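Side-chain contacts in putative tagatose-6-phosphate ketose/aldose isomerase (Escherichia coli, PDB 3C3J), which is of unconfirmed function but is built as a two-domain alpha/beta protein from a pair of SIS domains: residues R29-I34 with C183-A188; T262-G267 with A297-D302; I325-S330 with L343-T348. All coordinates share one frame; numbering follows the deposited sequence.

Contact 1 (R29-I34 with C183-A188); sequences RSLTNI and CLAVFA
V186, which meets I34 with its methyl CG2, lays its other methyl, CG1, over one face of the F187 phenyl, 3.5 Å above the plane and shifted toward the rim. The same ring pairs edge-to-face with F83, so the one aromatic group of this contact is engaged within its own half of the protein. Across the contact itself no ring or amide takes part: helix 23-49 and helix 174-187 meet here through aliphatic branches alone. The axes of the short segments 29-34 and 183-187 approach to 10.2 Å and run in nearly the same direction, 26° apart. A185 directs its CB toward segment 29-34, and this single methyl is touched by two longer side chains. L31 brings its branch point, with CG 3.9 Å from A185 CB, and its CD1 follows at 4.1 Å from the same CB. I34 reaches in end-on, its CD1 4.0 Å from A185 CB and 4.2 Å from V186 CG2. Its chain is fully drawn out at chi2 (173°), which carries CD1 beyond the branched CB to the opposite helix; there the I34 and V186 side chains cross at about a right angle. Alanine suits the middle because a short residue lets two bulky neighbours converge on one point, while leucine and isoleucine supply the length to span the distance. Polar groups tie the same two helices: S30 OG is hydrogen-bonded to S182 OG, and R38, one turn beyond I34, donates to A185 O and V186 O. On its other flanks helix 174-187 packs through C183 and L184 against I71 of helix 63-79, and through F187 against L106 and I108 of strand 105-111, which places it between helix 23-49 and the parallel sheet.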
ATOM      1  N   ARG A  29     -22.601  18.537  10.196  1.00 13.75           N
ATOM      2  CA  ARG A  29     -23.844  17.818  10.331  1.00 14.06           C
ATOM      3  C   ARG A  29     -23.587  16.424  10.891  1.00 13.69           C
ATOM      4  O   ARG A  29     -24.268  16.008  11.825  1.00 13.06           O
ATOM      5  CB  ARG A  29     -24.575  17.732   8.985  1.00 14.11           C
ATOM      6  CG  ARG A  29     -25.484  18.915   8.743  1.00 15.27           C
ATOM      7  CD  ARG A  29     -25.921  19.076   7.301  1.00 14.92           C
ATOM      8  NE  ARG A  29     -26.573  17.917   6.683  1.00 16.46           N
ATOM      9  CZ  ARG A  29     -27.822  17.531   6.898  1.00 14.92           C
ATOM     10  NH1 ARG A  29     -28.308  16.491   6.231  1.00 15.21           N
ATOM     11  NH2 ARG A  29     -28.583  18.128   7.809  1.00 16.12           N
ATOM     12  N   SER A  30     -22.568  15.727  10.381  1.00 13.45           N
ATOM     13  CA  SER A  30     -22.338  14.374  10.872  1.00 14.49           C
ATOM     14  C   SER A  30     -21.869  14.391  12.341  1.00 14.17           C
ATOM     15  O   SER A  30     -22.343  13.582  13.160  1.00 13.20           O
ATOM     16  CB  SER A  30     -21.335  13.609  10.024  1.00 14.21           C
ATOM     17  OG  SER A  30     -21.401  12.250  10.413  1.00 15.84           O
ATOM     18  N   LEU A  31     -20.939  15.293  12.660  1.00 14.64           N
ATOM     19  CA  LEU A  31     -20.365  15.367  14.024  1.00 15.50           C
ATOM     20  C   LEU A  31     -21.380  15.838  15.059  1.00 15.50           C
ATOM     21  O   LEU A  31     -21.383  15.346  16.186  1.00 14.69           O
ATOM     22  CB  LEU A  31     -19.105  16.250  14.036  1.00 15.51           C
ATOM     23  CG  LEU A  31     -17.790  15.500  13.701  1.00 16.57           C
ATOM     24  CD1 LEU A  31     -17.918  14.593  12.474  1.00 16.92           C
ATOM     25  CD2 LEU A  31     -16.583  16.450  13.580  1.00 16.94           C
ATOM     26  N   THR A  32     -22.266  16.757  14.672  1.00 15.73           N
ATOM     27  CA  THR A  32     -23.391  17.122  15.546  1.00 16.81           C
ATOM     28  C   THR A  32     -24.375  15.938  15.735  1.00 17.06           C
ATOM     29  O   THR A  32     -24.888  15.726  16.824  1.00 16.61           O
ATOM     30  CB  THR A  32     -24.082  18.496  15.130  1.00 16.94           C
ATOM     31  OG1 THR A  32     -24.679  18.382  13.860  1.00 20.00           O
ATOM     32  CG2 THR A  32     -23.067  19.585  15.027  1.00 17.67           C
ATOM     33  N   ASN A  33     -24.584  15.128  14.708  1.00 16.67           N
ATOM     34  CA  ASN A  33     -25.352  13.882  14.890  1.00 17.62           C
ATOM     35  C   ASN A  33     -24.700  12.907  15.882  1.00 17.12           C
ATOM     36  O   ASN A  33     -25.367  12.272  16.698  1.00 16.28           O
ATOM     37  CB  ASN A  33     -25.568  13.184  13.567  1.00 17.91           C
ATOM     38  CG  ASN A  33     -26.573  12.077  13.669  1.00 21.02           C
ATOM     39  OD1 ASN A  33     -27.714  12.299  14.114  1.00 24.34           O
ATOM     40  ND2 ASN A  33     -26.165  10.864  13.282  1.00 22.70           N
ATOM     41  N   ILE A  34     -23.388  12.773  15.779  1.00 17.24           N
ATOM     42  CA  ILE A  34     -22.617  11.918  16.675  1.00 17.72           C
ATOM     43  C   ILE A  34     -22.803  12.441  18.115  1.00 17.88           C
ATOM     44  O   ILE A  34     -22.975  11.649  19.040  1.00 16.81           O
ATOM     45  CB  ILE A  34     -21.132  11.865  16.226  1.00 17.87           C
ATOM     46  CG1 ILE A  34     -21.000  11.032  14.949  1.00 17.88           C
ATOM     47  CG2 ILE A  34     -20.206  11.348  17.362  1.00 16.90           C
ATOM     48  CD1 ILE A  34     -19.563  11.067  14.348  1.00 18.31           C
ATOM     49  N   CYS A 183     -15.441   8.729  11.742  1.00 13.51           N
ATOM     50  CA  CYS A 183     -14.619   7.715  12.396  1.00 13.43           C
ATOM     51  C   CYS A 183     -13.639   8.336  13.397  1.00 12.90           C
ATOM     52  O   CYS A 183     -13.552   7.883  14.523  1.00 13.06           O
ATOM     53  CB  CYS A 183     -13.861   6.857  11.382  1.00 12.75           C
ATOM     54  SG  CYS A 183     -13.121   5.376  12.143  1.00 15.60           S
ATOM     55  N   LEU A 184     -12.958   9.407  12.996  1.00 13.15           N
ATOM     56  CA  LEU A 184     -12.067  10.128  13.893  1.00 13.06           C
ATOM     57  C   LEU A 184     -12.836  10.624  15.132  1.00 13.89           C
ATOM     58  O   LEU A 184     -12.368  10.456  16.265  1.00 14.00           O
ATOM     59  CB  LEU A 184     -11.415  11.291  13.148  1.00 13.81           C
ATOM     60  CG  LEU A 184     -10.336  10.986  12.114  1.00 12.02           C
ATOM     61  CD1 LEU A 184     -10.035  12.274  11.298  1.00 12.60           C
ATOM     62  CD2 LEU A 184      -9.026  10.440  12.749  1.00 12.69           C
ATOM     63  N   ALA A 185     -14.038  11.169  14.921  1.00 13.33           N
ATOM     64  CA  ALA A 185     -14.843  11.734  16.006  1.00 13.33           C
ATOM     65  C   ALA A 185     -15.342  10.672  16.948  1.00 13.88           C
ATOM     66  O   ALA A 185     -15.466  10.924  18.134  1.00 13.83           O
ATOM     67  CB  ALA A 185     -16.011  12.544  15.475  1.00 13.74           C
ATOM     68  N   VAL A 186     -15.626   9.482  16.424  1.00 14.15           N
ATOM     69  CA  VAL A 186     -16.101   8.386  17.259  1.00 14.66           C
ATOM     70  C   VAL A 186     -15.008   7.967  18.223  1.00 15.14           C
ATOM     71  O   VAL A 186     -15.269   7.822  19.416  1.00 15.64           O
ATOM     72  CB  VAL A 186     -16.565   7.157  16.422  1.00 14.29           C
ATOM     73  CG1 VAL A 186     -16.678   5.890  17.325  1.00 14.24           C
ATOM     74  CG2 VAL A 186     -17.936   7.472  15.707  1.00 14.61           C
ATOM     75  N   PHE A 187     -13.773   7.816  17.731  1.00 15.66           N
ATOM     76  CA  PHE A 187     -12.695   7.222  18.552  1.00 16.05           C
ATOM     77  C   PHE A 187     -11.766   8.203  19.237  1.00 16.13           C
ATOM     78  O   PHE A 187     -11.096   7.819  20.200  1.00 17.43           O
ATOM     79  CB  PHE A 187     -11.920   6.180  17.724  1.00 16.15           C
ATOM     80  CG  PHE A 187     -12.761   5.009  17.358  1.00 16.09           C
ATOM     81  CD1 PHE A 187     -13.033   4.026  18.299  1.00 15.96           C
ATOM     82  CD2 PHE A 187     -13.364   4.927  16.109  1.00 15.90           C
ATOM     83  CE1 PHE A 187     -13.842   2.933  17.970  1.00 15.97           C
ATOM     84  CE2 PHE A 187     -14.178   3.862  15.786  1.00 17.19           C
ATOM     85  CZ  PHE A 187     -14.437   2.863  16.738  1.00 16.73           C
ATOM     86  N   ALA A 188     -11.730   9.453  18.766  1.00 16.29           N
ATOM     87  CA  ALA A 188     -10.890  10.489  19.371  1.00 16.24           C
ATOM     88  C   ALA A 188     -11.687  11.785  19.623  1.00 16.27           C
ATOM     89  O   ALA A 188     -11.296  12.856  19.190  1.00 16.32           O
ATOM     90  CB  ALA A 188      -9.679  10.744  18.502  1.00 16.50           C
TER

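Contact 2 (T262-G267 with A297-D302)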
ATOM      1  N   THR A 262       9.854   9.897   1.179  1.00 14.41           N
ATOM      2  CA  THR A 262      11.067   9.105   1.403  1.00 14.93           C
ATOM      3  C   THR A 262      11.049   7.789   0.591  1.00 14.97           C
ATOM      4  O   THR A 262      12.068   7.395   0.037  1.00 15.52           O
ATOM      5  CB  THR A 262      11.298   8.830   2.889  1.00 14.92           C
ATOM      6  OG1 THR A 262      10.134   8.201   3.415  1.00 15.95           O
ATOM      7  CG2 THR A 262      11.541  10.155   3.651  1.00 15.50           C
ATOM      8  N   GLY A 263       9.881   7.159   0.479  1.00 14.94           N
ATOM      9  CA  GLY A 263       9.690   5.975  -0.351  1.00 14.87           C
ATOM     10  C   GLY A 263      10.005   6.245  -1.818  1.00 15.58           C
ATOM     11  O   GLY A 263      10.579   5.391  -2.508  1.00 15.52           O
ATOM     12  N   PHE A 264       9.670   7.456  -2.269  1.00 15.62           N
ATOM     13  CA  PHE A 264       9.830   7.859  -3.674  1.00 16.27           C
ATOM     14  C   PHE A 264      11.265   7.745  -4.182  1.00 16.11           C
ATOM     15  O   PHE A 264      11.488   7.448  -5.357  1.00 16.20           O
ATOM     16  CB  PHE A 264       9.305   9.290  -3.864  1.00 16.64           C
ATOM     17  CG  PHE A 264       8.937   9.643  -5.291  1.00 16.65           C
ATOM     18  CD1 PHE A 264       8.103   8.825  -6.033  1.00 15.54           C
ATOM     19  CD2 PHE A 264       9.376  10.832  -5.852  1.00 17.57           C
ATOM     20  CE1 PHE A 264       7.738   9.159  -7.343  1.00 17.75           C
ATOM     21  CE2 PHE A 264       9.015  11.185  -7.151  1.00 16.96           C
ATOM     22  CZ  PHE A 264       8.196  10.346  -7.898  1.00 16.84           C
ATOM     23  N   ARG A 265      12.231   7.957  -3.298  1.00 16.44           N
ATOM     24  CA  ARG A 265      13.649   7.895  -3.680  1.00 17.65           C
ATOM     25  C   ARG A 265      14.120   6.510  -4.095  1.00 18.01           C
ATOM     26  O   ARG A 265      15.043   6.391  -4.886  1.00 18.41           O
ATOM     27  CB  ARG A 265      14.531   8.336  -2.523  1.00 17.80           C
ATOM     28  CG  ARG A 265      14.522   9.805  -2.291  1.00 19.29           C
ATOM     29  CD  ARG A 265      15.736  10.187  -1.503  1.00 19.30           C
ATOM     30  NE  ARG A 265      15.699  11.605  -1.185  1.00 20.56           N
ATOM     31  CZ  ARG A 265      15.094  12.114  -0.116  1.00 20.86           C
ATOM     32  NH1 ARG A 265      14.487  11.329   0.776  1.00 22.17           N
ATOM     33  NH2 ARG A 265      15.122  13.419   0.072  1.00 22.09           N
ATOM     34  N   HIS A 266      13.491   5.468  -3.557  1.00 18.16           N
ATOM     35  CA  HIS A 266      13.961   4.082  -3.722  1.00 18.45           C
ATOM     36  C   HIS A 266      13.426   3.353  -4.976  1.00 19.10           C
ATOM     37  O   HIS A 266      13.007   2.178  -4.901  1.00 19.99           O
ATOM     38  CB  HIS A 266      13.623   3.313  -2.450  1.00 19.00           C
ATOM     39  CG  HIS A 266      14.419   3.752  -1.265  1.00 19.35           C
ATOM     40  ND1 HIS A 266      14.013   4.773  -0.430  1.00 20.85           N
ATOM     41  CD2 HIS A 266      15.618   3.341  -0.794  1.00 20.20           C
ATOM     42  CE1 HIS A 266      14.913   4.949   0.514  1.00 19.22           C
ATOM     43  NE2 HIS A 266      15.889   4.084   0.328  1.00 21.40           N
ATOM     44  N   GLY A 267      13.465   4.043  -6.114  1.00 18.70           N
ATOM     45  CA  GLY A 267      13.042   3.494  -7.413  1.00 19.46           C
ATOM     46  C   GLY A 267      11.961   4.288  -8.128  1.00 19.53           C
ATOM     47  O   GLY A 267      12.106   4.613  -9.311  1.00 19.87           O
ATOM     48  N   ALA A 297      13.032  19.769  -2.000  1.00 17.69           N
ATOM     49  CA  ALA A 297      14.281  20.431  -2.446  1.00 17.68           C
ATOM     50  C   ALA A 297      14.972  19.649  -3.565  1.00 18.17           C
ATOM     51  O   ALA A 297      15.463  20.219  -4.551  1.00 17.78           O
ATOM     52  CB  ALA A 297      15.227  20.610  -1.268  1.00 18.10           C
ATOM     53  N   GLU A 298      15.025  18.339  -3.404  1.00 18.20           N
ATOM     54  CA  GLU A 298      15.623  17.466  -4.392  1.00 19.06           C
ATOM     55  C   GLU A 298      14.856  17.492  -5.719  1.00 18.61           C
ATOM     56  O   GLU A 298      15.468  17.603  -6.786  1.00 18.29           O
ATOM     57  CB  GLU A 298      15.696  16.036  -3.831  1.00 18.74           C
ATOM     58  CG  GLU A 298      16.205  14.953  -4.786  1.00 19.72           C
ATOM     59  CD  GLU A 298      16.330  13.593  -4.101  1.00 21.44           C
ATOM     60  OE1 GLU A 298      16.697  13.562  -2.892  1.00 22.40           O
ATOM     61  OE2 GLU A 298      16.041  12.570  -4.774  1.00 26.05           O
ATOM     62  N   LEU A 299      13.525  17.418  -5.665  1.00 19.09           N
ATOM     63  CA  LEU A 299      12.722  17.502  -6.891  1.00 19.52           C
ATOM     64  C   LEU A 299      12.859  18.862  -7.579  1.00 19.49           C
ATOM     65  O   LEU A 299      12.840  18.935  -8.797  1.00 19.89           O
ATOM     66  CB  LEU A 299      11.240  17.209  -6.596  1.00 19.62           C
ATOM     67  CG  LEU A 299      10.963  15.793  -6.075  1.00 20.65           C
ATOM     68  CD1 LEU A 299       9.458  15.535  -6.021  1.00 21.09           C
ATOM     69  CD2 LEU A 299      11.684  14.722  -6.890  1.00 21.96           C
ATOM     70  N   ARG A 300      12.983  19.925  -6.795  1.00 19.75           N
ATOM     71  CA  ARG A 300      13.115  21.282  -7.336  1.00 20.63           C
ATOM     72  C   ARG A 300      14.484  21.461  -8.001  1.00 21.64           C
ATOM     73  O   ARG A 300      14.594  21.994  -9.120  1.00 20.90           O
ATOM     74  CB  ARG A 300      12.917  22.325  -6.232  1.00 20.47           C
ATOM     75  CG  ARG A 300      11.453  22.496  -5.770  1.00 20.58           C
ATOM     76  CD  ARG A 300      11.140  23.931  -5.406  1.00 20.15           C
ATOM     77  NE  ARG A 300       9.894  24.136  -4.681  1.00 20.05           N
ATOM     78  CZ  ARG A 300       8.677  24.010  -5.202  1.00 18.76           C
ATOM     79  NH1 ARG A 300       8.507  23.613  -6.452  1.00 19.06           N
ATOM     80  NH2 ARG A 300       7.617  24.275  -4.449  1.00 20.88           N
ATOM     81  N   ARG A 301      15.509  20.969  -7.323  1.00 22.26           N
ATOM     82  CA  ARG A 301      16.872  20.991  -7.838  1.00 25.35           C
ATOM     83  C   ARG A 301      17.044  20.151  -9.102  1.00 25.15           C
ATOM     84  O   ARG A 301      17.722  20.586 -10.033  1.00 24.37           O
ATOM     85  CB  ARG A 301      17.834  20.492  -6.764  1.00 25.13           C
ATOM     86  CG  ARG A 301      19.219  21.014  -6.875  1.00 29.66           C
ATOM     87  CD  ARG A 301      20.273  20.027  -6.349  1.00 31.46           C
ATOM     88  NE  ARG A 301      19.910  19.242  -5.143  1.00 37.56           N
ATOM     89  CZ  ARG A 301      19.415  17.985  -5.134  1.00 39.06           C
ATOM     90  NH1 ARG A 301      19.140  17.317  -6.268  1.00 39.36           N
ATOM     91  NH2 ARG A 301      19.168  17.387  -3.963  1.00 38.25           N
ATOM     92  N   ASP A 302      16.459  18.951  -9.120  1.00 25.26           N
ATOM     93  CA  ASP A 302      16.477  18.066 -10.293  1.00 26.35           C
ATOM     94  C   ASP A 302      15.932  18.762 -11.536  1.00 26.56           C
ATOM     95  O   ASP A 302      16.423  18.553 -12.643  1.00 25.97           O
ATOM     96  CB  ASP A 302      15.602  16.826 -10.069  1.00 26.61           C
ATOM     97  CG  ASP A 302      16.187  15.851  -9.072  1.00 29.57           C
ATOM     98  OD1 ASP A 302      17.382  15.995  -8.703  1.00 33.71           O
ATOM     99  OD2 ASP A 302      15.441  14.930  -8.661  1.00 30.82           O
TER
HETATM  100  O   HOH W   1      17.421  14.970  -0.583  1.00 55.66           O
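R265 and E298 form a salt bridge on the alpha/beta framework of the second SIS domain, joining the turn after helix 261-264 to helix 288-302. The arginine chain leaves CB with CG anti to the carbonyl carbon and then runs extended to NE, a shape that takes the guanidinium out toward the helix. Along the way R265 CG comes within 4.0 Å of E298 OE2, and R265 CD lies 3.8 Å from E298 OE1. The strong bond belongs to R265 NE, which donates to E298 OE1 over 2.8 Å and is almost straight, at 169°. OE1 sits at the guanidinium edge and in its plane, but NE approaches from the syn side of the carboxylate, 28° out of that group's plane; the two flat groups are turned 48° against each other. NH2 adds a weak bond to the same OE1. A water accepts from R265 NH2 and lies 2.8 Å from E298 OE1, though its protons may be shared with other acceptors. The other oxygen, OE2, pairs with K269, which also holds D302. Glutamate suits this place because its extended chain offers a separate oxygen to each of two cations, and their joint presence would probably favour its ionised form. G376 of the second subunit packs on both R265 and E298. The turn itself is shaped by H266, the centre of an inverse gamma turn, whose ND1 donates to T262 O. G267 follows with positive phi, a backbone conformation that suits a residue without a side chain. Beside the charged pair is an apolar one: F264, lodged against V228 and L230 of strand 226-231, turns its ring edge to L299, whose methyl CD2 lies near the ring plane, 4.4 Å from F264 CE2.

Contact 3 (I325-S330 with L343-T348); sequences IILPPS and LMYAQT
Apolar packing comes first, and all of it converges on the Y345 side chain. L327 meets the ring at its edge, where its methyl CD2 lies near the ring plane and 3.5 Å from Y345 CE2. I325 approaches obliquely, with CG2 3.6 Å from Y345 CZ, while its CD1 reaches back to 4.0 Å from Y345 CD1; the isoleucine and tyrosine chains lie alongside each other, running opposite ways. CG2 of I325 stands anti to the backbone N, which turns this methyl toward the phenol end. The hydroxyl takes part through its bulk: Y345 OH is 3.5 Å from I325 CG2 and 4.1 Å from P328 CD. I207 of helix 198-210 packs on both Y345 and P328.

The polar interactions hold the strand side in place and do not cross the contact. Backbone bonds with A310 and A312 fix I325 in the parallel sheet; L327, just past the strand, is bonded to A312, and P328 O accepts from R203.

With no hydrogen bond between the two segments, helix 335-356 is fitted to the edge strand by shape, and tyrosine suits the place because its long flat ring bridges helix and strand.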
ATOM      1  N   ILE A 325       1.180  26.223  -3.020  1.00 17.84           N
ATOM      2  CA  ILE A 325      -0.071  26.706  -2.491  1.00 17.78           C
ATOM      3  C   ILE A 325       0.073  26.728  -0.974  1.00 17.61           C
ATOM      4  O   ILE A 325       0.394  25.712  -0.368  1.00 17.44           O
ATOM      5  CB  ILE A 325      -1.245  25.794  -2.905  1.00 17.32           C
ATOM      6  CG1 ILE A 325      -1.432  25.807  -4.409  1.00 17.82           C
ATOM      7  CG2 ILE A 325      -2.552  26.208  -2.217  1.00 18.02           C
ATOM      8  CD1 ILE A 325      -2.374  24.733  -4.902  1.00 18.29           C
ATOM      9  N   ILE A 326      -0.119  27.885  -0.353  1.00 17.54           N
ATOM     10  CA  ILE A 326      -0.155  27.963   1.111  1.00 17.36           C
ATOM     11  C   ILE A 326      -1.602  27.908   1.539  1.00 17.84           C
ATOM     12  O   ILE A 326      -2.441  28.629   1.016  1.00 16.83           O
ATOM     13  CB  ILE A 326       0.514  29.246   1.674  1.00 18.08           C
ATOM     14  CG1 ILE A 326       1.942  29.401   1.123  1.00 18.73           C
ATOM     15  CG2 ILE A 326       0.505  29.241   3.200  1.00 17.47           C
ATOM     16  CD1 ILE A 326       2.877  28.234   1.355  1.00 18.48           C
ATOM     17  N   LEU A 327      -1.902  27.005   2.468  1.00 18.09           N
ATOM     18  CA  LEU A 327      -3.255  26.839   2.966  1.00 18.17           C
ATOM     19  C   LEU A 327      -3.742  28.117   3.666  1.00 18.82           C
ATOM     20  O   LEU A 327      -2.934  28.872   4.212  1.00 18.51           O
ATOM     21  CB  LEU A 327      -3.316  25.660   3.950  1.00 17.86           C
ATOM     22  CG  LEU A 327      -2.877  24.289   3.428  1.00 17.91           C
ATOM     23  CD1 LEU A 327      -2.920  23.279   4.583  1.00 16.93           C
ATOM     24  CD2 LEU A 327      -3.765  23.838   2.271  1.00 16.89           C
ATOM     25  N   PRO A 328      -5.060  28.364   3.657  1.00 19.48           N
ATOM     26  CA  PRO A 328      -5.589  29.523   4.407  1.00 19.75           C
ATOM     27  C   PRO A 328      -5.133  29.514   5.859  1.00 19.79           C
ATOM     28  O   PRO A 328      -4.970  28.444   6.431  1.00 19.16           O
ATOM     29  CB  PRO A 328      -7.122  29.330   4.340  1.00 19.08           C
ATOM     30  CG  PRO A 328      -7.343  28.564   3.134  1.00 19.44           C
ATOM     31  CD  PRO A 328      -6.130  27.652   2.941  1.00 19.63           C
ATOM     32  N   PRO A 329      -4.939  30.700   6.469  1.00 20.63           N
ATOM     33  CA  PRO A 329      -4.510  30.708   7.859  1.00 20.70           C
ATOM     34  C   PRO A 329      -5.494  30.023   8.764  1.00 20.62           C
ATOM     35  O   PRO A 329      -6.710  30.157   8.584  1.00 20.61           O
ATOM     36  CB  PRO A 329      -4.432  32.209   8.207  1.00 21.25           C
ATOM     37  CG  PRO A 329      -4.250  32.873   6.907  1.00 22.32           C
ATOM     38  CD  PRO A 329      -5.088  32.071   5.949  1.00 21.40           C
ATOM     39  N   SER A 330      -4.958  29.291   9.732  1.00 20.49           N
ATOM     40  CA  SER A 330      -5.740  28.639  10.773  1.00 20.50           C
ATOM     41  C   SER A 330      -4.843  28.300  11.944  1.00 19.82           C
ATOM     42  O   SER A 330      -3.612  28.490  11.888  1.00 19.37           O
ATOM     43  CB  SER A 330      -6.352  27.342  10.242  1.00 21.10           C
ATOM     44  OG  SER A 330      -5.314  26.393   9.966  1.00 22.78           O
ATOM     45  N   LEU A 343      -7.218  17.066   0.218  1.00 13.58           N
ATOM     46  CA  LEU A 343      -8.238  16.458  -0.607  1.00 13.72           C
ATOM     47  C   LEU A 343      -9.096  17.477  -1.374  1.00 13.68           C
ATOM     48  O   LEU A 343      -9.497  17.203  -2.495  1.00 13.22           O
ATOM     49  CB  LEU A 343      -9.116  15.495   0.225  1.00 13.27           C
ATOM     50  CG  LEU A 343      -8.419  14.160   0.518  1.00 13.41           C
ATOM     51  CD1 LEU A 343      -9.273  13.316   1.459  1.00 13.62           C
ATOM     52  CD2 LEU A 343      -8.020  13.356  -0.755  1.00 12.35           C
HETATM   53  N   MSE A 344      -9.356  18.638  -0.778  1.00 13.52           N
HETATM   54  CA  MSE A 344     -10.098  19.708  -1.472  1.00 14.49           C
HETATM   55  C   MSE A 344      -9.425  20.056  -2.799  1.00 14.08           C
HETATM   56  O   MSE A 344     -10.115  20.168  -3.825  1.00 14.68           O
HETATM   57  CB  MSE A 344     -10.217  20.977  -0.602  1.00 14.61           C
HETATM   58  CG  MSE A 344     -10.928  20.786   0.734  1.00 16.69           C
HETATM   59 SE   MSE A 344     -12.799  20.080   0.564  1.00 26.19          SE
HETATM   60  CE  MSE A 344     -12.421  18.125   0.834  1.00 16.91           C
ATOM     61  N   TYR A 345      -8.100  20.197  -2.788  1.00 14.26           N
ATOM     62  CA  TYR A 345      -7.348  20.498  -4.009  1.00 13.87           C
ATOM     63  C   TYR A 345      -7.378  19.316  -4.981  1.00 13.03           C
ATOM     64  O   TYR A 345      -7.650  19.519  -6.156  1.00 12.48           O
ATOM     65  CB  TYR A 345      -5.906  20.931  -3.717  1.00 14.93           C
ATOM     66  CG  TYR A 345      -5.807  22.195  -2.896  1.00 14.67           C
ATOM     67  CD1 TYR A 345      -5.925  23.448  -3.489  1.00 15.31           C
ATOM     68  CD2 TYR A 345      -5.577  22.134  -1.520  1.00 15.19           C
ATOM     69  CE1 TYR A 345      -5.854  24.608  -2.723  1.00 15.91           C
ATOM     70  CE2 TYR A 345      -5.502  23.271  -0.755  1.00 15.73           C
ATOM     71  CZ  TYR A 345      -5.632  24.509  -1.360  1.00 16.04           C
ATOM     72  OH  TYR A 345      -5.545  25.638  -0.591  1.00 17.76           O
ATOM     73  N   ALA A 346      -7.116  18.095  -4.486  1.00 12.72           N
ATOM     74  CA  ALA A 346      -7.095  16.907  -5.326  1.00 13.25           C
ATOM     75  C   ALA A 346      -8.446  16.618  -6.013  1.00 13.14           C
ATOM     76  O   ALA A 346      -8.496  16.247  -7.206  1.00 13.07           O
ATOM     77  CB  ALA A 346      -6.648  15.689  -4.494  1.00 12.48           C
ATOM     78  N   GLN A 347      -9.538  16.771  -5.265  1.00 12.99           N
ATOM     79  CA  GLN A 347     -10.875  16.499  -5.818  1.00 13.54           C
ATOM     80  C   GLN A 347     -11.230  17.492  -6.921  1.00 13.37           C
ATOM     81  O   GLN A 347     -11.708  17.116  -8.005  1.00 12.75           O
ATOM     82  CB  GLN A 347     -11.937  16.559  -4.729  1.00 13.86           C
ATOM     83  CG  GLN A 347     -11.861  15.477  -3.657  1.00 12.27           C
ATOM     84  CD  GLN A 347     -12.776  15.807  -2.474  1.00 14.19           C
ATOM     85  OE1 GLN A 347     -13.177  16.964  -2.305  1.00 15.03           O
ATOM     86  NE2 GLN A 347     -13.074  14.816  -1.639  1.00 12.03           N
ATOM     87  N   THR A 348     -11.010  18.758  -6.620  1.00 13.77           N
ATOM     88  CA  THR A 348     -11.376  19.831  -7.537  1.00 14.97           C
ATOM     89  C   THR A 348     -10.445  19.783  -8.735  1.00 14.40           C
ATOM     90  O   THR A 348     -10.909  19.932  -9.847  1.00 14.94           O
ATOM     91  CB  THR A 348     -11.400  21.208  -6.832  1.00 15.15           C
ATOM     92  OG1 THR A 348     -10.102  21.506  -6.298  1.00 19.78           O
ATOM     93  CG2 THR A 348     -12.403  21.197  -5.681  1.00 16.22           C
TER

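Overall arrangement
The contacts follow one another along the chain, each closing before the next opens. Contact 1 belongs to the first half, where helix 23-49 packs against helix 174-187; contacts 2 and 3 lie in the second, round its own parallel sheet. Contacts 1 and 2 are farthest apart, with centres about 37 Å from each other on opposite sides of the chain's centre. The centre of contact 3 is about 22 Å from that of contact 1 and about 23 Å from that of contact 2. Helix 174-187 bridges the halves: it supplies one side of contact 1, while its T177 and M180 touch L343 of contact 3. Contact 2 alone reaches the second subunit, linking domain packing to the dimer.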